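Local coordinates for ABC-type branched-chain amino acid transport systems periplasmic component-like protein (Thermomonospora curvata, PDB 4N03) that probably binds fatty acids as the substrate-binding protein of an ABC transporter and belongs to the leucine-binding protein family, at residues Gly172-Glu177 against Phe200-Lys205; Ala134-Lys139 against Tyr398-Gly403; Thr54-Leu59 against Glu296-Lys301. All blocks are in the same frame, centred on the assembly; numbering follows the deposited sequence.

Contact 1. Residues Gly172-Glu177 against Phe200-Lys205; sequences GHVYFE and FELPIK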
# COMPACT_ATOMS: atom_id res chain seq x y z
N GLY A 172 -17.67 14.37 -2.39
CA GLY A 172 -17.78 13.98 -1.00
C GLY A 172 -16.76 12.96 -0.66
O GLY A 172 -16.81 11.87 -1.24
N HIS A 173 -15.87 13.23 0.29
CA HIS A 173 -14.78 12.32 0.62
C HIS A 173 -14.93 11.81 2.02
O HIS A 173 -14.86 12.55 3.01
CB HIS A 173 -13.45 13.06 0.42
CG HIS A 173 -12.27 12.14 0.37
ND1 HIS A 173 -11.08 12.55 -0.16
CD2 HIS A 173 -12.11 10.84 0.77
CE1 HIS A 173 -10.22 11.55 -0.06
NE2 HIS A 173 -10.82 10.50 0.49
N VAL A 174 -15.22 10.51 2.13
CA VAL A 174 -15.31 9.79 3.37
C VAL A 174 -13.94 9.26 3.67
O VAL A 174 -13.38 8.51 2.82
CB VAL A 174 -16.33 8.63 3.25
CG1 VAL A 174 -16.36 7.80 4.53
CG2 VAL A 174 -17.73 9.13 2.91
N TYR A 175 -13.34 9.55 4.83
CA TYR A 175 -11.93 9.23 5.02
C TYR A 175 -11.63 8.81 6.43
O TYR A 175 -12.12 9.45 7.40
CB TYR A 175 -11.07 10.47 4.58
CG TYR A 175 -11.19 11.68 5.50
CD1 TYR A 175 -12.23 12.58 5.38
CD2 TYR A 175 -10.29 11.85 6.53
CE1 TYR A 175 -12.36 13.66 6.29
CE2 TYR A 175 -10.42 12.93 7.42
CZ TYR A 175 -11.45 13.80 7.30
OH TYR A 175 -11.59 14.84 8.24
N PHE A 176 -10.73 7.84 6.59
CA PHE A 176 -10.20 7.49 7.87
C PHE A 176 -9.40 8.69 8.40
O PHE A 176 -8.44 9.13 7.80
CB PHE A 176 -9.26 6.29 7.79
CG PHE A 176 -9.88 4.91 7.72
CD1 PHE A 176 -11.20 4.67 7.85
CD2 PHE A 176 -9.03 3.83 7.57
CE1 PHE A 176 -11.70 3.36 7.83
CE2 PHE A 176 -9.50 2.52 7.52
CZ PHE A 176 -10.82 2.30 7.64
N GLU A 177 -9.76 9.17 9.58
CA GLU A 177 -9.07 10.27 10.22
C GLU A 177 -7.58 9.97 10.36
O GLU A 177 -7.16 8.83 10.64
CB GLU A 177 -9.74 10.57 11.59
CG GLU A 177 -9.67 9.43 12.60
CD GLU A 177 -10.09 9.74 14.02
OE1 GLU A 177 -10.78 10.71 14.29
OE2 GLU A 177 -9.69 8.95 14.91
N PHE A 200 -16.93 18.16 0.23
CA PHE A 200 -17.64 17.88 1.45
C PHE A 200 -16.88 16.75 2.14
O PHE A 200 -16.67 15.66 1.54
CB PHE A 200 -19.09 17.46 1.14
CG PHE A 200 -19.85 16.96 2.32
CD1 PHE A 200 -19.99 17.71 3.43
CD2 PHE A 200 -20.43 15.71 2.28
CE1 PHE A 200 -20.68 17.24 4.53
CE2 PHE A 200 -21.16 15.24 3.34
CZ PHE A 200 -21.28 16.02 4.47
N GLU A 201 -16.45 16.98 3.35
CA GLU A 201 -15.56 16.08 4.07
C GLU A 201 -16.27 15.29 5.17
O GLU A 201 -17.02 15.87 5.96
CB GLU A 201 -14.46 16.93 4.75
CG GLU A 201 -13.71 17.83 3.80
CD GLU A 201 -12.56 18.62 4.42
OE1 GLU A 201 -12.13 18.26 5.53
OE2 GLU A 201 -12.16 19.58 3.72
N LEU A 202 -16.05 13.97 5.24
CA LEU A 202 -16.72 13.11 6.21
C LEU A 202 -15.70 12.26 6.89
O LEU A 202 -15.37 11.15 6.39
CB LEU A 202 -17.78 12.25 5.49
CG LEU A 202 -19.08 12.93 5.08
CD1 LEU A 202 -20.00 12.00 4.35
CD2 LEU A 202 -19.88 13.35 6.32
N PRO A 203 -15.16 12.63 8.03
CA PRO A 203 -14.21 11.79 8.74
C PRO A 203 -14.88 10.57 9.38
O PRO A 203 -15.99 10.67 9.90
CB PRO A 203 -13.67 12.69 9.83
CG PRO A 203 -14.75 13.68 10.04
CD PRO A 203 -15.37 13.93 8.71
N ILE A 204 -14.19 9.43 9.34
CA ILE A 204 -14.65 8.19 9.96
C ILE A 204 -13.44 7.57 10.65
O ILE A 204 -12.30 7.94 10.49
CB ILE A 204 -15.35 7.23 9.00
CG1 ILE A 204 -14.43 6.84 7.86
CG2 ILE A 204 -16.64 7.80 8.46
CD1 ILE A 204 -14.77 5.54 7.18
N LYS A 205 -13.74 6.56 11.43
CA LYS A 205 -12.72 5.71 12.06
C LYS A 205 -12.81 4.28 11.51
O LYS A 205 -13.84 3.88 11.02
CB LYS A 205 -12.95 5.71 13.58
CG LYS A 205 -12.72 7.09 14.23
CD LYS A 205 -12.96 7.10 15.76
CE LYS A 205 -12.66 8.46 16.47
NZ LYS A 205 -13.14 9.78 15.90
O HOH W 1 -12.92 17.01 7.82
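Tyr175 lays its ring across Pro203 in a CH-pi contact. Pro203 CA is 3.8 Å from the centroid of the Tyr175 ring, 22° off the ring normal and offset toward the rim. Pro203 CB also touches Tyr175 CZ. With chi1 at 69°, Tyr175 CG sits between the backbone N and the carbonyl carbon, and the ring continues over the neighbouring strand. A water at the ring edge bridges the strands, 2.6 Å from Tyr175 OH and donating to Glu201 OE1 at 2.7 Å. Glu201 OE2 forms a salt bridge with Lys189 of helix 179-195. An alanine in place of Tyr175 would probably leave Pro203 without its aromatic cover and the water without its hydroxyl partner.

Five backbone hydrogen bonds hold the strands in parallel register, alternating in direction from His173 N to Phe200 O through to Glu177 N to Ile204 O. The two strands and helix 179-195 form a beta-alpha-beta crossover at one border of the larger sheet, and strand 198-204 is outermost.

Apolar contacts fill the other face, toward helices 212-220 and 232-244. Val174 CG2 meets Leu202 CD1 at 3.9 Å, and Val174 CG1 meets Ile204 CD1 at 3.8 Å. The same methyl, Ile204 CD1, reaches the edge of the Phe176 ring, 3.7 Å from Phe176 CD1. The side chain of Phe176 lies about 6 Å from bound palmitic acid.

Beyond the strand ends, in one of two conformers of Glu177, Lys205 NZ makes a salt bridge with Glu177 OE1 at 3.0 Å, approaching from above the carboxylate plane.

Contact 2. Residues Ala134-Lys139 against Tyr398-Gly403; sequences ALLGSK and YQVPVG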
# COMPACT_ATOMS: atom_id res chain seq x y z
N ALA A 134 3.19 11.39 5.45
CA ALA A 134 3.79 11.47 6.75
C ALA A 134 4.98 10.55 6.92
O ALA A 134 5.72 10.68 7.87
CB ALA A 134 2.75 11.27 7.83
N LEU A 135 5.15 9.57 6.02
CA LEU A 135 6.26 8.63 6.04
C LEU A 135 7.39 8.98 5.09
O LEU A 135 8.40 8.30 5.10
CB LEU A 135 5.77 7.20 5.84
CG LEU A 135 4.80 6.73 6.92
CD1 LEU A 135 4.23 5.37 6.58
CD2 LEU A 135 5.41 6.74 8.33
N LEU A 136 7.21 10.03 4.27
CA LEU A 136 8.32 10.57 3.50
C LEU A 136 9.27 11.29 4.43
O LEU A 136 8.92 11.64 5.57
CB LEU A 136 7.82 11.52 2.41
CG LEU A 136 6.99 10.87 1.29
CD1 LEU A 136 6.56 11.99 0.35
CD2 LEU A 136 7.79 9.81 0.54
N GLY A 137 10.48 11.51 3.95
CA GLY A 137 11.48 12.28 4.70
C GLY A 137 12.32 11.48 5.64
O GLY A 137 13.07 12.03 6.44
N SER A 138 12.25 10.16 5.56
CA SER A 138 13.12 9.31 6.39
C SER A 138 13.97 8.43 5.54
O SER A 138 13.44 7.62 4.75
CB SER A 138 12.33 8.39 7.28
OG SER A 138 13.30 7.47 7.85
N LYS A 139 15.29 8.48 5.69
CA LYS A 139 16.20 7.63 4.92
C LYS A 139 15.80 6.17 5.06
O LYS A 139 15.99 5.42 4.12
CB LYS A 139 17.68 7.82 5.36
CG LYS A 139 18.73 7.19 4.43
CD LYS A 139 20.17 7.29 4.96
CE LYS A 139 21.11 6.41 4.12
NZ LYS A 139 22.52 6.52 4.59
N TYR A 398 2.21 19.34 -8.30
CA TYR A 398 1.80 19.40 -6.92
C TYR A 398 3.01 19.26 -6.02
O TYR A 398 3.94 18.51 -6.27
CB TYR A 398 0.89 18.19 -6.67
CG TYR A 398 0.50 17.95 -5.22
CD1 TYR A 398 -0.29 18.82 -4.48
CD2 TYR A 398 0.94 16.81 -4.58
CE1 TYR A 398 -0.64 18.55 -3.20
CE2 TYR A 398 0.58 16.52 -3.31
CZ TYR A 398 -0.22 17.38 -2.59
OH TYR A 398 -0.58 17.14 -1.31
N GLN A 399 2.98 20.06 -4.94
CA GLN A 399 3.99 20.03 -3.88
C GLN A 399 3.65 19.02 -2.83
O GLN A 399 2.67 19.16 -2.12
CB GLN A 399 4.12 21.42 -3.24
CG GLN A 399 4.41 22.53 -4.18
CD GLN A 399 5.68 22.28 -4.92
OE1 GLN A 399 6.76 22.47 -4.33
NE2 GLN A 399 5.61 21.88 -6.18
N VAL A 400 4.45 17.95 -2.76
CA VAL A 400 4.13 16.85 -1.87
C VAL A 400 4.76 17.17 -0.51
O VAL A 400 5.97 17.41 -0.43
CB VAL A 400 4.67 15.51 -2.43
CG1 VAL A 400 4.31 14.40 -1.48
CG2 VAL A 400 4.09 15.25 -3.81
N PRO A 401 3.98 17.16 0.57
CA PRO A 401 4.57 17.43 1.88
C PRO A 401 5.47 16.30 2.33
O PRO A 401 5.26 15.11 1.93
CB PRO A 401 3.35 17.58 2.80
CG PRO A 401 2.31 16.76 2.13
CD PRO A 401 2.54 16.96 0.66
N VAL A 402 6.47 16.57 3.14
CA VAL A 402 7.46 15.64 3.54
C VAL A 402 7.42 15.42 5.02
O VAL A 402 7.81 16.27 5.80
CB VAL A 402 8.86 16.13 3.10
CG1 VAL A 402 9.90 15.10 3.54
CG2 VAL A 402 8.90 16.31 1.60
N GLY A 403 6.90 14.25 5.44
CA GLY A 403 6.85 13.89 6.85
C GLY A 403 5.64 14.37 7.63
O GLY A 403 5.55 14.12 8.82
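Leu136 and Gly403 meet backbone to backbone, and no aromatic ring takes part in this contact. Leu136 O comes within 3.3 Å of Gly403 N, but the angle is too poor for a hydrogen bond. The carbonyl of Ala134 is met by a carbon instead. Gly403 CA directs a CA-H...O contact to Ala134 O at 3.6 Å, with 148° at the hydrogen. No conventional hydrogen bond joins the two segments directly.

The rest is apolar. Leu136 CD1 abuts both Val400 CG1, at 3.8 Å, and Pro401 O, at 3.7 Å. The side chains of Leu136 and Val400 cross at about a right angle. Leu136 CG lies beside the backbone N (chi1 -66°), and from there CD1 goes on to the tail.

Val402 CG1 presses on the backbone of Gly137. It stands 3.4 Å from Gly137 CA, which is tight for two carbons. A CB on Gly137 would clash with this methyl. Both glycines have positive phi, at which a CB would also be jammed against the preceding carbonyl oxygen.

Each segment is also held from outside. Gly403 makes a backbone hydrogen bond with Thr133, and Gly137 makes one with Phe362. The contact thus fastens the C-terminal tail, after helix 393-397, to the loop that leads from strand 126-129 to helix 148-161. This loop runs from the four-stranded sheet toward the other lobe of the periplasmic binding protein fold. On the tail side, Val400 rests on Val150 and Pro401 on Asp149 of helix 148-161. Pro401 also touches Arg186 of helix 179-195, and Ala134 touches Asp179 of that same helix.

Contact 3. Residues Thr54-Leu59 against Glu296-Lys301; sequences TQAQQL and EAYSKK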
# COMPACT_ATOMS: atom_id res chain seq x y z
N THR A 54 1.58 -10.77 3.63
CA THR A 54 2.47 -11.57 4.47
C THR A 54 2.81 -12.91 3.79
O THR A 54 3.97 -13.30 3.77
CB THR A 54 1.85 -11.78 5.83
OG1 THR A 54 1.70 -10.51 6.44
CG2 THR A 54 2.69 -12.64 6.73
N GLN A 55 1.80 -13.55 3.23
CA GLN A 55 2.04 -14.80 2.55
C GLN A 55 2.84 -14.63 1.31
O GLN A 55 3.67 -15.50 0.97
CB GLN A 55 0.69 -15.51 2.24
CG GLN A 55 0.06 -16.06 3.50
CD GLN A 55 -1.16 -16.94 3.31
OE1 GLN A 55 -1.52 -17.70 4.22
NE2 GLN A 55 -1.81 -16.84 2.19
N ALA A 56 2.65 -13.54 0.56
CA ALA A 56 3.44 -13.30 -0.61
C ALA A 56 4.90 -13.05 -0.31
O ALA A 56 5.79 -13.50 -1.04
CB ALA A 56 2.87 -12.19 -1.48
N GLN A 57 5.16 -12.35 0.80
CA GLN A 57 6.54 -12.17 1.28
C GLN A 57 7.14 -13.55 1.62
O GLN A 57 8.27 -13.81 1.24
CB GLN A 57 6.59 -11.27 2.51
CG GLN A 57 6.27 -9.80 2.20
CD GLN A 57 7.26 -8.83 2.76
OE1 GLN A 57 8.08 -9.14 3.61
NE2 GLN A 57 7.17 -7.58 2.29
N GLN A 58 6.40 -14.37 2.35
CA GLN A 58 6.93 -15.69 2.73
C GLN A 58 7.21 -16.54 1.43
O GLN A 58 8.22 -17.28 1.38
CB GLN A 58 6.04 -16.42 3.79
CG GLN A 58 5.76 -15.75 5.17
CD GLN A 58 6.89 -15.72 6.25
OE1 GLN A 58 7.87 -16.46 6.20
NE2 GLN A 58 6.73 -14.85 7.26
N LEU A 59 6.38 -16.43 0.42
CA LEU A 59 6.62 -17.11 -0.83
C LEU A 59 7.95 -16.69 -1.44
O LEU A 59 8.78 -17.55 -1.83
CB LEU A 59 5.49 -16.82 -1.81
CG LEU A 59 5.66 -17.44 -3.20
CD1 LEU A 59 5.69 -18.94 -3.25
CD2 LEU A 59 4.58 -16.90 -4.13
N GLU A 296 0.66 -17.78 -10.67
CA GLU A 296 0.81 -19.22 -10.68
C GLU A 296 1.54 -19.76 -9.45
O GLU A 296 1.10 -20.70 -8.79
CB GLU A 296 1.54 -19.67 -11.97
CG GLU A 296 0.62 -19.50 -13.18
CD GLU A 296 1.29 -19.56 -14.55
OE1 GLU A 296 2.53 -19.68 -14.63
OE2 GLU A 296 0.54 -19.46 -15.56
N ALA A 297 2.62 -19.05 -9.10
CA ALA A 297 3.38 -19.48 -7.94
C ALA A 297 2.59 -19.39 -6.63
O ALA A 297 2.61 -20.26 -5.74
CB ALA A 297 4.69 -18.77 -7.85
N TYR A 298 1.92 -18.25 -6.44
CA TYR A 298 1.13 -18.06 -5.24
C TYR A 298 -0.03 -19.03 -5.15
O TYR A 298 -0.31 -19.57 -4.08
CB TYR A 298 0.68 -16.61 -5.11
CG TYR A 298 -0.00 -16.28 -3.81
CD1 TYR A 298 -1.34 -16.49 -3.61
CD2 TYR A 298 0.73 -15.64 -2.78
CE1 TYR A 298 -1.95 -16.16 -2.43
CE2 TYR A 298 0.13 -15.29 -1.59
CZ TYR A 298 -1.20 -15.56 -1.40
OH TYR A 298 -1.79 -15.21 -0.23
N SER A 299 -0.77 -19.16 -6.24
CA SER A 299 -1.88 -20.12 -6.30
C SER A 299 -1.46 -21.56 -5.95
O SER A 299 -2.19 -22.31 -5.28
CB SER A 299 -2.50 -20.13 -7.70
OG SER A 299 -3.14 -18.91 -7.98
N LYS A 300 -0.27 -21.93 -6.41
CA LYS A 300 0.27 -23.27 -6.10
C LYS A 300 0.54 -23.44 -4.62
O LYS A 300 0.18 -24.45 -4.01
CB LYS A 300 1.56 -23.53 -6.88
CG LYS A 300 2.11 -24.95 -6.74
CD LYS A 300 3.22 -25.23 -7.74
CE LYS A 300 3.84 -26.61 -7.55
NZ LYS A 300 5.22 -26.67 -8.10
N LYS A 301 1.12 -22.42 -3.99
CA LYS A 301 1.49 -22.52 -2.58
C LYS A 301 0.28 -22.37 -1.67
O LYS A 301 0.20 -23.03 -0.62
CB LYS A 301 2.54 -21.46 -2.22
CG LYS A 301 2.95 -21.43 -0.77
CD LYS A 301 3.74 -22.65 -0.32
CE LYS A 301 4.08 -22.58 1.16
NZ LYS A 301 4.67 -23.85 1.66
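Helices 54-59 and 296-301 cross at 102°, with their axes 10.6 Å apart at closest approach and the CA atoms of Ala56 and Tyr298 nearest. Tyr298 bridges most of that distance. Its CG is anti to the backbone N (chi1 -173°), and the ring extends to the first helix. At the far end Gln55 NE2 donates to Tyr298 OH over 2.9 Å, with the hydroxyl close to the amide plane. The two side chains cross at about a right angle. Gln55 NE2 also donates to Asp305 OD2, and this pair of bonds probably fixes the turn of the amide. Gln55 CB lies 3.5 Å from Tyr298 OH as well.

The ring edge faces the helix backbone. Tyr298 CE2 is 3.7 Å from Ala56 N, which lies near the ring plane, and 4.1 Å from Ala56 CB.

Leu59 packs beside the root of the tyrosine. Its CD2 is 3.8 Å from Tyr298 N and 4.0 Å from Tyr298 CB, while Ala297 CB is at 4.2 Å. Leu59 CD1 touches Lys301 CB.

Val311 and Tyr315 of helix 309-330 also touch this group. Helix 47-66 itself packs on strands 33-40 and 74-81. Segment 296-301 crosses it as a further helix, next to helix 309-330, in this alpha/beta lobe of the periplasmic binding protein fold.

From the N terminus the chain meets contact 3 first, at 54-59 on helix 47-66. It then reaches 134-139, the early half of contact 2, before passing through 172-177 and 200-205. Contact 1 closes there, after a short loop through one helix. Contact 3 closes at 296-301 and contact 2 at 398-403, near the C terminus. Contact 1 falls within both of these longer loops, which cross each other. Contact 3 joins two helices of the four-stranded lobe, contact 1 pairs two strands of the larger sheet, and contact 2 ties the tail to the connection between the two lobes. Contacts 1 and 3 have centres 34 Å apart, on opposite sides of the chain's centre.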